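Local coordinates for protein LbaCas13a H328A (C2c2) (Lachnospiraceae bacterium NK4A179, PDB 5WLH) that binds precursor CRISPR RNA and belongs to the Cas13a family of RNA-guided ribonucleases, which cleave RNA once the guide has paired with its target, at residues 63-68 / 230-235; 105-110 / 154-159; 118-123 / 140-145; 134-139 / 218-223. All blocks are in the same frame, centred on the assembly; numbering follows the deposited sequence.

Contact 1: residues 63-68 / 230-235. With nucleotides of chain B.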
loop_
_atom_site.group_PDB
_atom_site.type_symbol
_atom_site.label_atom_id
_atom_site.label_comp_id
_atom_site.label_asym_id
_atom_site.label_seq_id
_atom_site.Cartn_x
_atom_site.Cartn_y
_atom_site.Cartn_z
ATOM N N LYS A 63 28.721 -9.758 -18.546
ATOM C CA LYS A 63 29.510 -10.925 -18.914
ATOM C C LYS A 63 29.353 -12.084 -17.936
ATOM O O LYS A 63 29.874 -13.172 -18.207
ATOM C CB LYS A 63 30.975 -10.513 -19.060
ATOM C CG LYS A 63 31.257 -9.812 -20.387
ATOM C CD LYS A 63 30.334 -10.361 -21.492
ATOM C CE LYS A 63 30.528 -9.656 -22.826
ATOM N NZ LYS A 63 29.507 -8.599 -23.012
ATOM N N SER A 64 28.641 -11.881 -16.825
ATOM C CA SER A 64 28.282 -12.989 -15.945
ATOM C C SER A 64 27.480 -14.050 -16.691
ATOM O O SER A 64 27.757 -15.250 -16.580
ATOM C CB SER A 64 27.480 -12.465 -14.754
ATOM O OG SER A 64 28.089 -12.808 -13.527
ATOM N N SER A 65 26.483 -13.619 -17.464
ATOM C CA SER A 65 25.530 -14.514 -18.113
ATOM C C SER A 65 26.098 -15.229 -19.334
ATOM O O SER A 65 25.391 -16.058 -19.922
ATOM C CB SER A 65 24.282 -13.723 -18.518
ATOM O OG SER A 65 23.512 -14.423 -19.484
ATOM N N GLY A 66 27.350 -14.953 -19.708
ATOM C CA GLY A 66 27.841 -15.376 -21.011
ATOM C C GLY A 66 27.810 -16.880 -21.213
ATOM O O GLY A 66 27.257 -17.374 -22.197
ATOM N N LYS A 67 28.401 -17.631 -20.288
ATOM C CA LYS A 67 28.633 -19.043 -20.566
ATOM C C LYS A 67 27.429 -19.923 -20.251
ATOM O O LYS A 67 27.399 -21.084 -20.677
ATOM C CB LYS A 67 29.877 -19.532 -19.812
ATOM C CG LYS A 67 31.180 -19.394 -20.620
ATOM C CD LYS A 67 31.218 -18.079 -21.406
ATOM C CE LYS A 67 32.363 -18.013 -22.393
ATOM N NZ LYS A 67 32.608 -16.608 -22.821
ATOM N N LEU A 68 26.429 -19.404 -19.545
ATOM C CA LEU A 68 25.166 -20.109 -19.391
ATOM C C LEU A 68 24.162 -19.751 -20.487
ATOM O O LEU A 68 23.012 -20.191 -20.425
ATOM C CB LEU A 68 24.568 -19.821 -18.012
ATOM C CG LEU A 68 25.185 -20.600 -16.844
ATOM C CD1 LEU A 68 24.565 -20.163 -15.522
ATOM C CD2 LEU A 68 25.029 -22.103 -17.043
ATOM N N PHE A 230 24.301 -12.430 -27.206
ATOM C CA PHE A 230 25.288 -13.174 -26.426
ATOM C C PHE A 230 26.369 -12.263 -25.863
ATOM O O PHE A 230 26.801 -12.434 -24.716
ATOM C CB PHE A 230 25.911 -14.252 -27.309
ATOM C CG PHE A 230 27.056 -15.004 -26.665
ATOM C CD1 PHE A 230 26.808 -16.100 -25.865
ATOM C CD2 PHE A 230 28.370 -14.624 -26.886
ATOM C CE1 PHE A 230 27.855 -16.802 -25.287
ATOM C CE2 PHE A 230 29.418 -15.324 -26.314
ATOM C CZ PHE A 230 29.155 -16.412 -25.519
ATOM N N TYR A 231 26.833 -11.303 -26.658
ATOM C CA TYR A 231 27.878 -10.375 -26.244
ATOM C C TYR A 231 27.316 -9.099 -25.634
ATOM O O TYR A 231 28.088 -8.186 -25.330
ATOM C CB TYR A 231 28.784 -10.032 -27.425
ATOM C CG TYR A 231 29.722 -11.164 -27.787
ATOM C CD1 TYR A 231 30.766 -11.532 -26.937
ATOM C CD2 TYR A 231 29.556 -11.874 -28.972
ATOM C CE1 TYR A 231 31.621 -12.582 -27.265
ATOM C CE2 TYR A 231 30.404 -12.923 -29.304
ATOM C CZ TYR A 231 31.432 -13.273 -28.451
ATOM O OH TYR A 231 32.273 -14.317 -28.794
ATOM N N HIS A 232 25.997 -9.031 -25.452
ATOM C CA HIS A 232 25.307 -7.906 -24.808
ATOM C C HIS A 232 25.755 -6.557 -25.361
ATOM O O HIS A 232 26.026 -5.613 -24.617
ATOM C CB HIS A 232 25.508 -7.958 -23.297
ATOM C CG HIS A 232 25.078 -9.249 -22.685
ATOM N ND1 HIS A 232 25.975 -10.211 -22.273
ATOM C CD2 HIS A 232 23.845 -9.744 -22.422
ATOM C CE1 HIS A 232 25.313 -11.241 -21.778
ATOM N NE2 HIS A 232 24.020 -10.984 -21.858
ATOM N N VAL A 233 25.802 -6.446 -26.690
ATOM C CA VAL A 233 26.380 -5.237 -27.264
ATOM C C VAL A 233 25.503 -4.023 -26.974
ATOM O O VAL A 233 26.016 -2.914 -26.795
ATOM C CB VAL A 233 26.624 -5.406 -28.769
ATOM C CG1 VAL A 233 27.680 -6.489 -29.004
ATOM C CG2 VAL A 233 25.323 -5.744 -29.473
ATOM N N ARG A 234 24.182 -4.209 -26.906
ATOM C CA ARG A 234 23.295 -3.092 -26.590
ATOM C C ARG A 234 23.514 -2.600 -25.163
ATOM O O ARG A 234 23.771 -1.413 -24.938
ATOM C CB ARG A 234 21.837 -3.504 -26.789
ATOM C CG ARG A 234 21.429 -3.581 -28.246
ATOM C CD ARG A 234 20.116 -4.320 -28.418
ATOM N NE ARG A 234 19.755 -4.354 -29.835
ATOM C CZ ARG A 234 20.359 -5.129 -30.732
ATOM N NH1 ARG A 234 21.346 -5.927 -30.350
ATOM N NH2 ARG A 234 19.985 -5.097 -32.010
ATOM N N ALA A 235 23.419 -3.507 -24.189
ATOM C CA ALA A 235 23.523 -3.105 -22.788
ATOM C C ALA A 235 24.910 -2.566 -22.469
ATOM O O ALA A 235 25.042 -1.594 -21.709
ATOM C CB ALA A 235 23.182 -4.283 -21.878
ATOM P P A B 20 16.797 -2.198 -29.479
ATOM O OP1 A B 20 18.048 -1.912 -28.747
ATOM O OP2 A B 20 16.692 -3.194 -30.573
ATOM O "O5'" A B 20 15.724 -2.599 -28.383
ATOM C "C5'" A B 20 15.628 -1.881 -27.166
ATOM C "C4'" A B 20 14.393 -2.286 -26.410
ATOM O "O4'" A B 20 13.211 -1.905 -27.154
ATOM C "C3'" A B 20 14.210 -3.772 -26.206
ATOM O "O3'" A B 20 15.022 -4.289 -25.179
ATOM C "C2'" A B 20 12.717 -3.870 -25.935
ATOM O "O2'" A B 20 12.414 -3.408 -24.624
ATOM C "C1'" A B 20 12.185 -2.849 -26.936
ATOM N N9 A B 20 11.875 -3.494 -28.228
ATOM C C8 A B 20 12.659 -3.562 -29.356
ATOM N N7 A B 20 12.101 -4.232 -30.338
ATOM C C5 A B 20 10.871 -4.620 -29.822
ATOM C C6 A B 20 9.804 -5.360 -30.352
ATOM N N6 A B 20 9.779 -5.863 -31.582
ATOM N N1 A B 20 8.736 -5.572 -29.568
ATOM C C2 A B 20 8.738 -5.077 -28.324
ATOM N N3 A B 20 9.685 -4.377 -27.708
ATOM C C4 A B 20 10.728 -4.179 -28.523
#
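Lys63 reaches across to the backbone of Tyr231, where NZ donates a hydrogen bond of 2.7 Å to Tyr231 O. The chain bends twice, the second time at chi4 (-97°), which places NZ. The donor stands above the carbonyl, 62° out of its plane. NZ also lies at the edge of the His232 ring, 4.0 Å from His232 ND1. Ser65 OG comes to the edge of the same ring, near its plane, 4.2 Å from His232 NE2. Gly66 O sits obliquely to the Phe230 ring, 3.2 Å from Phe230 CE1, and Lys67 NZ approaches that ring more loosely. His232, with positive phi, ends helix 218-230 in a Schellman motif and serves as N-cap residue of helix 233-244. On the latter helix, the extended Arg234 chain sends NE to the phosphate of A20 of chain B, with weak bonds to OP2 (3.4 Å) and OP1 (3.2 Å), while NH1 forms a salt bridge with Glu228. An alanine in place of Arg234 would probably leave the phosphate without these weak bonds and Glu228 without this salt bridge. One lysine bond thus ties segment 63-68 to the carbonyl at the helix junction, and Arg234 just beyond it offers positive charge to the RNA phosphate.

Contact 2: residues 105-110 / 154-159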
loop_
_atom_site.group_PDB
_atom_site.type_symbol
_atom_site.label_atom_id
_atom_site.label_comp_id
_atom_site.label_asym_id
_atom_site.label_seq_id
_atom_site.Cartn_x
_atom_site.Cartn_y
_atom_site.Cartn_z
ATOM N N ASP A 105 30.740 -22.690 -26.086
ATOM C CA ASP A 105 31.639 -23.700 -26.634
ATOM C C ASP A 105 31.988 -23.400 -28.087
ATOM O O ASP A 105 33.154 -23.499 -28.485
ATOM C CB ASP A 105 31.011 -25.090 -26.507
ATOM C CG ASP A 105 30.769 -25.491 -25.063
ATOM O OD1 ASP A 105 31.363 -24.864 -24.160
ATOM O OD2 ASP A 105 29.978 -26.429 -24.826
ATOM N N MET A 106 30.995 -23.014 -28.893
ATOM C CA MET A 106 31.239 -22.806 -30.318
ATOM C C MET A 106 32.202 -21.651 -30.563
ATOM O O MET A 106 33.062 -21.723 -31.451
ATOM C CB MET A 106 29.915 -22.554 -31.039
ATOM C CG MET A 106 28.986 -23.747 -31.062
ATOM S SD MET A 106 27.284 -23.227 -31.334
ATOM C CE MET A 106 27.428 -22.474 -32.957
ATOM N N LEU A 107 32.079 -20.577 -29.795
ATOM C CA LEU A 107 32.840 -19.372 -30.079
ATOM C C LEU A 107 34.194 -19.338 -29.379
ATOM O O LEU A 107 35.016 -18.472 -29.698
ATOM C CB LEU A 107 32.022 -18.128 -29.686
ATOM C CG LEU A 107 30.623 -18.016 -30.311
ATOM C CD1 LEU A 107 30.004 -16.638 -30.046
ATOM C CD2 LEU A 107 30.641 -18.319 -31.814
ATOM N N SER A 108 34.442 -20.249 -28.441
ATOM C CA SER A 108 35.704 -20.303 -27.712
ATOM C C SER A 108 36.672 -21.319 -28.308
ATOM O O SER A 108 37.752 -21.541 -27.747
ATOM C CB SER A 108 35.444 -20.620 -26.240
ATOM O OG SER A 108 34.766 -21.858 -26.115
ATOM N N VAL A 109 36.306 -21.916 -29.443
ATOM C CA VAL A 109 37.099 -22.963 -30.069
ATOM C C VAL A 109 38.526 -22.486 -30.363
ATOM O O VAL A 109 38.791 -21.286 -30.533
ATOM C CB VAL A 109 36.374 -23.421 -31.348
ATOM C CG1 VAL A 109 36.282 -22.270 -32.343
ATOM C CG2 VAL A 109 37.048 -24.628 -31.980
ATOM N N ASP A 110 39.458 -23.443 -30.394
ATOM C CA ASP A 110 40.858 -23.169 -30.709
ATOM C C ASP A 110 41.476 -22.247 -29.660
ATOM O O ASP A 110 42.057 -21.209 -29.976
ATOM C CB ASP A 110 40.995 -22.586 -32.118
ATOM C CG ASP A 110 42.311 -22.951 -32.787
ATOM O OD1 ASP A 110 43.180 -23.579 -32.136
ATOM O OD2 ASP A 110 42.475 -22.600 -33.975
ATOM N N GLY A 154 31.882 -19.651 -41.023
ATOM C CA GLY A 154 31.244 -20.956 -41.025
ATOM C C GLY A 154 30.762 -21.378 -39.650
ATOM O O GLY A 154 29.731 -22.042 -39.517
ATOM N N ILE A 155 31.492 -20.992 -38.603
ATOM C CA ILE A 155 31.070 -21.338 -37.250
ATOM C C ILE A 155 29.730 -20.689 -36.929
ATOM O O ILE A 155 28.870 -21.295 -36.276
ATOM C CB ILE A 155 32.153 -20.933 -36.231
ATOM C CG1 ILE A 155 33.362 -21.865 -36.339
ATOM C CG2 ILE A 155 31.604 -21.017 -34.803
ATOM C CD1 ILE A 155 34.475 -21.518 -35.372
ATOM N N ILE A 156 29.531 -19.447 -37.380
ATOM C CA ILE A 156 28.272 -18.759 -37.119
ATOM C C ILE A 156 27.415 -18.747 -38.377
ATOM O O ILE A 156 26.750 -17.752 -38.678
ATOM C CB ILE A 156 28.511 -17.338 -36.586
ATOM C CG1 ILE A 156 29.438 -16.549 -37.516
ATOM C CG2 ILE A 156 29.099 -17.408 -35.183
ATOM C CD1 ILE A 156 29.184 -15.052 -37.485
ATOM N N SER A 157 27.416 -19.858 -39.107
ATOM C CA SER A 157 26.577 -20.039 -40.281
ATOM C C SER A 157 25.341 -20.862 -39.938
ATOM O O SER A 157 25.279 -21.544 -38.912
ATOM C CB SER A 157 27.359 -20.728 -41.408
ATOM O OG SER A 157 27.612 -22.087 -41.076
ATOM N N GLU A 158 24.345 -20.785 -40.821
ATOM C CA GLU A 158 23.171 -21.635 -40.670
ATOM C C GLU A 158 23.561 -23.106 -40.673
ATOM O O GLU A 158 23.023 -23.902 -39.895
ATOM C CB GLU A 158 22.172 -21.354 -41.787
ATOM C CG GLU A 158 20.933 -22.223 -41.704
ATOM C CD GLU A 158 19.819 -21.744 -42.617
ATOM O OE1 GLU A 158 18.759 -22.410 -42.679
ATOM O OE2 GLU A 158 20.013 -20.707 -43.272
ATOM N N THR A 159 24.490 -23.482 -41.552
ATOM C CA THR A 159 24.913 -24.877 -41.629
ATOM C C THR A 159 25.420 -25.368 -40.277
ATOM O O THR A 159 24.987 -26.416 -39.783
ATOM C CB THR A 159 25.990 -25.046 -42.705
ATOM O OG1 THR A 159 25.456 -24.700 -43.992
ATOM C CG2 THR A 159 26.484 -26.487 -42.729
#
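Ile155 overlaps the end of helix 103-107 and Val109 beyond it with both of its branches. Its CG2, anti to the backbone N, rests 3.7 Å from Met106 O and 4.1 Å from Leu107 CD2. The other branch runs out straight (chi2 179°) and brings Ile155 CD1 to 3.6 Å from Val109 CG1, the two side chains crossing obliquely. Leu107 uses CD2 a second time, meeting Ile156 CG2 at 3.8 Å with the side chains at about a right angle. Met106 completes the patch from the helix itself: a bend at chi3 (62°) turns its CE methyl to 3.8 Å from Ile155 O. Phe118 of helix 115-130 packs against both Leu107 and Ile155, and Asp110 adds a salt bridge to Arg151. Beyond the isoleucines the chain breaks from helix 146-155 and starts helix 158-166. Ser157 is the N-cap: its OG donates a 2.6 Å hydrogen bond to Gly154 O, tilted 22° from the carbonyl plane, and accepts one from Asn160 N, so one hydroxyl links the two helix ends. The side-chain contacts are apolar, methyl groups packing against one another between two helix-to-helix corners, with two backbone carbonyls also touched by methyl groups; the salt bridge from Asp110 supplements this packing with a polar tie to helix 146-155.

Contact 3: residues 118-123 / 140-145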
loop_
_atom_site.group_PDB
_atom_site.type_symbol
_atom_site.label_atom_id
_atom_site.label_comp_id
_atom_site.label_asym_id
_atom_site.label_seq_id
_atom_site.Cartn_x
_atom_site.Cartn_y
_atom_site.Cartn_z
ATOM N N PHE A 118 34.760 -12.619 -32.665
ATOM C CA PHE A 118 33.317 -12.839 -32.624
ATOM C C PHE A 118 32.610 -11.698 -31.900
ATOM O O PHE A 118 31.555 -11.230 -32.344
ATOM C CB PHE A 118 33.009 -14.170 -31.934
ATOM C CG PHE A 118 33.222 -15.393 -32.797
ATOM C CD1 PHE A 118 32.694 -15.467 -34.074
ATOM C CD2 PHE A 118 33.922 -16.485 -32.301
ATOM C CE1 PHE A 118 32.880 -16.607 -34.857
ATOM C CE2 PHE A 118 34.113 -17.619 -33.062
ATOM C CZ PHE A 118 33.588 -17.682 -34.352
ATOM N N GLU A 119 33.179 -11.225 -30.790
ATOM C CA GLU A 119 32.574 -10.090 -30.096
ATOM C C GLU A 119 32.600 -8.839 -30.961
ATOM O O GLU A 119 31.626 -8.078 -30.988
ATOM C CB GLU A 119 33.279 -9.821 -28.768
ATOM C CG GLU A 119 32.638 -8.673 -27.984
ATOM C CD GLU A 119 33.527 -8.125 -26.882
ATOM O OE1 GLU A 119 32.992 -7.785 -25.802
ATOM O OE2 GLU A 119 34.758 -8.038 -27.093
ATOM N N LYS A 120 33.711 -8.604 -31.664
ATOM C CA LYS A 120 33.793 -7.460 -32.565
ATOM C C LYS A 120 32.789 -7.584 -33.705
ATOM O O LYS A 120 32.168 -6.592 -34.106
ATOM C CB LYS A 120 35.214 -7.325 -33.106
ATOM C CG LYS A 120 35.342 -6.371 -34.276
ATOM C CD LYS A 120 35.368 -4.928 -33.815
ATOM C CE LYS A 120 36.222 -4.090 -34.750
ATOM N NZ LYS A 120 37.512 -4.770 -35.061
ATOM N N TYR A 121 32.627 -8.796 -34.247
ATOM C CA TYR A 121 31.567 -9.065 -35.213
ATOM C C TYR A 121 30.203 -8.658 -34.668
ATOM O O TYR A 121 29.406 -8.012 -35.356
ATOM C CB TYR A 121 31.566 -10.554 -35.557
ATOM C CG TYR A 121 30.506 -10.982 -36.543
ATOM C CD1 TYR A 121 29.216 -11.319 -36.125
ATOM C CD2 TYR A 121 30.806 -11.081 -37.892
ATOM C CE1 TYR A 121 28.257 -11.717 -37.038
ATOM C CE2 TYR A 121 29.861 -11.492 -38.805
ATOM C CZ TYR A 121 28.596 -11.802 -38.383
ATOM O OH TYR A 121 27.684 -12.202 -39.324
ATOM N N ALA A 122 29.906 -9.077 -33.438
ATOM C CA ALA A 122 28.632 -8.735 -32.818
ATOM C C ALA A 122 28.468 -7.225 -32.700
ATOM O O ALA A 122 27.380 -6.691 -32.944
ATOM C CB ALA A 122 28.536 -9.396 -31.449
ATOM N N GLU A 123 29.538 -6.524 -32.323
ATOM C CA GLU A 123 29.485 -5.064 -32.241
ATOM C C GLU A 123 29.153 -4.457 -33.595
ATOM O O GLU A 123 28.257 -3.610 -33.714
ATOM C CB GLU A 123 30.820 -4.514 -31.730
ATOM C CG GLU A 123 31.210 -4.978 -30.345
ATOM C CD GLU A 123 30.568 -4.152 -29.258
ATOM O OE1 GLU A 123 29.976 -3.097 -29.585
ATOM O OE2 GLU A 123 30.666 -4.547 -28.078
ATOM N N GLU A 140 37.004 -9.971 -41.955
ATOM C CA GLU A 140 38.236 -9.275 -42.320
ATOM C C GLU A 140 38.363 -7.932 -41.610
ATOM O O GLU A 140 39.479 -7.485 -41.320
ATOM C CB GLU A 140 38.297 -9.076 -43.834
ATOM C CG GLU A 140 38.639 -10.331 -44.611
ATOM C CD GLU A 140 37.443 -11.239 -44.826
ATOM O OE1 GLU A 140 37.610 -12.273 -45.505
ATOM O OE2 GLU A 140 36.341 -10.923 -44.323
ATOM N N THR A 141 37.238 -7.280 -41.319
ATOM C CA THR A 141 37.224 -6.006 -40.618
ATOM C C THR A 141 37.108 -6.170 -39.102
ATOM O O THR A 141 36.813 -5.198 -38.397
ATOM C CB THR A 141 36.090 -5.130 -41.159
ATOM O OG1 THR A 141 34.828 -5.728 -40.840
ATOM C CG2 THR A 141 36.201 -4.998 -42.673
ATOM N N CYS A 142 37.329 -7.380 -38.588
ATOM C CA CYS A 142 37.396 -7.635 -37.154
ATOM C C CYS A 142 38.812 -7.998 -36.709
ATOM O O CYS A 142 38.988 -8.635 -35.664
ATOM C CB CYS A 142 36.405 -8.735 -36.759
ATOM S SG CYS A 142 34.682 -8.460 -37.307
ATOM N N GLY A 143 39.820 -7.607 -37.486
ATOM C CA GLY A 143 41.207 -7.889 -37.157
ATOM C C GLY A 143 41.663 -9.294 -37.488
ATOM O O GLY A 143 42.434 -9.888 -36.723
ATOM N N VAL A 144 41.225 -9.838 -38.624
ATOM C CA VAL A 144 41.398 -11.253 -38.942
ATOM C C VAL A 144 41.641 -11.406 -40.440
ATOM O O VAL A 144 41.044 -10.693 -41.254
ATOM C CB VAL A 144 40.169 -12.070 -38.471
ATOM C CG1 VAL A 144 39.974 -13.332 -39.300
ATOM C CG2 VAL A 144 40.296 -12.412 -36.989
ATOM N N ASP A 145 42.525 -12.334 -40.800
ATOM C CA ASP A 145 42.892 -12.591 -42.189
ATOM C C ASP A 145 41.712 -13.194 -42.951
ATOM O O ASP A 145 40.597 -13.317 -42.438
ATOM C CB ASP A 145 44.103 -13.513 -42.241
ATOM C CG ASP A 145 43.921 -14.741 -41.381
ATOM O OD1 ASP A 145 44.031 -14.616 -40.139
ATOM O OD2 ASP A 145 43.632 -15.815 -41.945
#
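The loop 140-145 comes down on one side of helix 115-130, its backbone closest where the CA atoms of Lys120 and Cys142 are 5.8 Å apart. Lys120 and Cys142 carry the contact. The lysine leaves the helix with CG anti to the backbone N (chi1 167°), which sets CG 3.6 Å from Cys142 CB and 3.7 Å from Cys142 SG. Further bends fold the chain over the loop backbone, where NZ reaches Thr141 O in a weak hydrogen bond of 3.4 Å and lies 3.5 Å from Cys142 CA. Cys142 in turn points its thiol into the helix surface. With SG anti to its own carbonyl carbon (chi1 -53°), the sulfur rests 3.7 Å from Tyr121 N and 4.1 Å from Tyr121 CB. The tyrosine ring stacks with Phe139 and its OH bonds Asp224, while the Thr141 hydroxyl turns back to Ala138 O. Gly143, at positive phi, lets the chain turn toward Asp145, whose side chain caps Thr148 N at the start of helix 146-155. An alanine at Lys120 would probably leave Thr141 O without this weak bond and open a gap beside Cys142 CB and SG. The contact is therefore mostly apolar: a buried thiol and the aliphatic part of a lysine pack the loop on the helix, and the ammonium group adds a weak polar tie.

Contact 4: residues 134-139 / 218-223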
loop_
_atom_site.group_PDB
_atom_site.type_symbol
_atom_site.label_atom_id
_atom_site.label_comp_id
_atom_site.label_asym_id
_atom_site.label_seq_id
_atom_site.Cartn_x
_atom_site.Cartn_y
_atom_site.Cartn_z
ATOM N N SER A 134 23.311 -2.459 -44.689
ATOM C CA SER A 134 22.735 -3.743 -45.051
ATOM C C SER A 134 23.798 -4.834 -44.982
ATOM O O SER A 134 24.878 -4.699 -45.566
ATOM C CB SER A 134 22.137 -3.674 -46.458
ATOM O OG SER A 134 21.111 -4.634 -46.632
ATOM N N GLY A 135 23.501 -5.900 -44.257
ATOM C CA GLY A 135 24.310 -7.093 -44.361
ATOM C C GLY A 135 25.105 -7.378 -43.094
ATOM O O GLY A 135 25.390 -6.493 -42.274
ATOM N N SER A 136 25.461 -8.654 -42.950
ATOM C CA SER A 136 26.331 -9.097 -41.877
ATOM C C SER A 136 27.740 -8.566 -42.103
ATOM O O SER A 136 28.190 -8.450 -43.244
ATOM C CB SER A 136 26.377 -10.622 -41.806
ATOM O OG SER A 136 25.083 -11.194 -41.857
ATOM N N PRO A 137 28.453 -8.235 -41.035
ATOM C CA PRO A 137 29.840 -7.801 -41.188
ATOM C C PRO A 137 30.697 -8.944 -41.703
ATOM O O PRO A 137 30.354 -10.120 -41.574
ATOM C CB PRO A 137 30.254 -7.396 -39.771
ATOM C CG PRO A 137 29.281 -8.052 -38.874
ATOM C CD PRO A 137 28.009 -8.213 -39.633
ATOM N N ALA A 138 31.820 -8.571 -42.308
ATOM C CA ALA A 138 32.832 -9.522 -42.750
ATOM C C ALA A 138 33.946 -9.581 -41.712
ATOM O O ALA A 138 34.366 -8.550 -41.176
ATOM C CB ALA A 138 33.403 -9.129 -44.113
ATOM N N PHE A 139 34.420 -10.790 -41.423
ATOM C CA PHE A 139 35.399 -10.932 -40.352
ATOM C C PHE A 139 36.733 -10.262 -40.677
ATOM O O PHE A 139 37.510 -9.986 -39.754
ATOM C CB PHE A 139 35.600 -12.410 -40.031
ATOM C CG PHE A 139 34.576 -12.962 -39.082
ATOM C CD1 PHE A 139 34.658 -12.696 -37.726
ATOM C CD2 PHE A 139 33.520 -13.726 -39.549
ATOM C CE1 PHE A 139 33.716 -13.202 -36.846
ATOM C CE2 PHE A 139 32.577 -14.231 -38.678
ATOM C CZ PHE A 139 32.674 -13.969 -37.318
ATOM N N VAL A 218 18.030 -15.953 -42.269
ATOM C CA VAL A 218 18.427 -16.626 -41.032
ATOM C C VAL A 218 19.696 -16.002 -40.464
ATOM O O VAL A 218 19.796 -15.752 -39.255
ATOM C CB VAL A 218 18.590 -18.139 -41.262
ATOM C CG1 VAL A 218 19.391 -18.751 -40.115
ATOM C CG2 VAL A 218 17.232 -18.801 -41.364
ATOM N N GLN A 219 20.672 -15.720 -41.326
ATOM C CA GLN A 219 21.938 -15.171 -40.850
ATOM C C GLN A 219 21.742 -13.810 -40.183
ATOM O O GLN A 219 22.204 -13.583 -39.060
ATOM C CB GLN A 219 22.930 -15.056 -42.008
ATOM C CG GLN A 219 24.293 -14.575 -41.554
ATOM C CD GLN A 219 25.011 -15.637 -40.750
ATOM O OE1 GLN A 219 25.174 -16.773 -41.211
ATOM N NE2 GLN A 219 25.402 -15.297 -39.526
ATOM N N ARG A 220 21.068 -12.887 -40.864
ATOM C CA ARG A 220 20.989 -11.523 -40.351
ATOM C C ARG A 220 19.934 -11.384 -39.259
ATOM O O ARG A 220 20.153 -10.687 -38.262
ATOM C CB ARG A 220 20.696 -10.551 -41.496
ATOM C CG ARG A 220 20.895 -9.093 -41.132
ATOM C CD ARG A 220 22.363 -8.683 -41.208
ATOM N NE ARG A 220 22.559 -7.368 -40.616
ATOM C CZ ARG A 220 23.210 -7.139 -39.479
ATOM N NH1 ARG A 220 23.745 -8.148 -38.797
ATOM N NH2 ARG A 220 23.326 -5.898 -39.020
ATOM N N ASP A 221 18.793 -12.041 -39.424
ATOM C CA ASP A 221 17.663 -11.834 -38.528
ATOM C C ASP A 221 17.732 -12.691 -37.276
ATOM O O ASP A 221 17.219 -12.273 -36.228
ATOM C CB ASP A 221 16.350 -12.107 -39.263
ATOM C CG ASP A 221 15.987 -10.985 -40.225
ATOM O OD1 ASP A 221 16.039 -9.814 -39.801
ATOM O OD2 ASP A 221 15.669 -11.268 -41.395
ATOM N N PHE A 222 18.356 -13.869 -37.342
ATOM C CA PHE A 222 18.500 -14.692 -36.150
ATOM C C PHE A 222 19.950 -14.776 -35.685
ATOM O O PHE A 222 20.276 -14.305 -34.591
ATOM C CB PHE A 222 17.946 -16.106 -36.354
ATOM C CG PHE A 222 18.115 -16.977 -35.141
ATOM C CD1 PHE A 222 17.430 -16.683 -33.970
ATOM C CD2 PHE A 222 18.982 -18.059 -35.153
ATOM C CE1 PHE A 222 17.587 -17.474 -32.833
ATOM C CE2 PHE A 222 19.150 -18.835 -34.020
ATOM C CZ PHE A 222 18.446 -18.544 -32.862
ATOM N N ILE A 223 20.838 -15.358 -36.495
ATOM C CA ILE A 223 22.162 -15.715 -35.986
ATOM C C ILE A 223 22.915 -14.473 -35.544
ATOM O O ILE A 223 23.469 -14.424 -34.437
ATOM C CB ILE A 223 22.958 -16.491 -37.048
ATOM C CG1 ILE A 223 22.269 -17.817 -37.358
ATOM C CG2 ILE A 223 24.377 -16.705 -36.549
ATOM C CD1 ILE A 223 22.997 -18.645 -38.430
#
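Arg220 and Ser136 meet where an extended loop passes over the first turn of helix 218-230. The arginine starts with CG anti to the backbone N (chi1 -167°) and then bends at chi2 (81°), which brings CD to 3.6 Å from Ser136 N. Beyond it the guanidinium presents a face to Gly135 O, which sits 3.4 Å from Arg220 NE, offset toward the rim; the angle is too poor for a hydrogen bond, and Gly135 O instead accepts from Asn128 ND2. Pro137 CD lies obliquely to the same group, 4.3 Å from Arg220 NH1. That nitrogen bonds Ser125 and forms a salt bridge with Asp224. Gln219 also begins anti to its backbone N and bends at chi2 (71°), its CG lying 3.5 Å from Ser136 OG. Its NE2 donates to Ile156 O and to Asp224, and Ser136 OG bonds Asp224 too, so one carboxylate gathers the polar ends of three side chains from loop and helix. Gly135 adopts backbone angles that leave no room for a side chain beside the carbonyl of Ser134. On the helix, Val218 O accepts from both Phe222 N and Ile223 N, each at 3.0 Å. The bond from Ile223 N, five residues on, marks a pi-type turn beside the ordinary alpha bond from Phe222 N, here opening a helix of the alpha-helical N-terminal region that lies beside the guide RNA.

In the fold
All four contacts lie in one helical cluster far from the centre of the chain. Contacts 3 and 4 are closest, with centres 12 Å apart, and Tyr121 joins them, its OH 3.2 Å from Ser136 CB. Contact 2 lies about 14 Å from each, centre to centre. Its Ile156 O comes within 3.4 Å of Ile223 CG2 of contact 4, and its isoleucines pack on Phe118 of contact 3. Contact 1 encloses the others along the chain and touches two of them through Tyr231, which packs on Leu107 and Phe118. It reaches the RNA directly. The nearest atom of contact 4 is about 4 Å from the bound RNA, that of contact 3 about 11 Å and that of contact 2 about 18 Å.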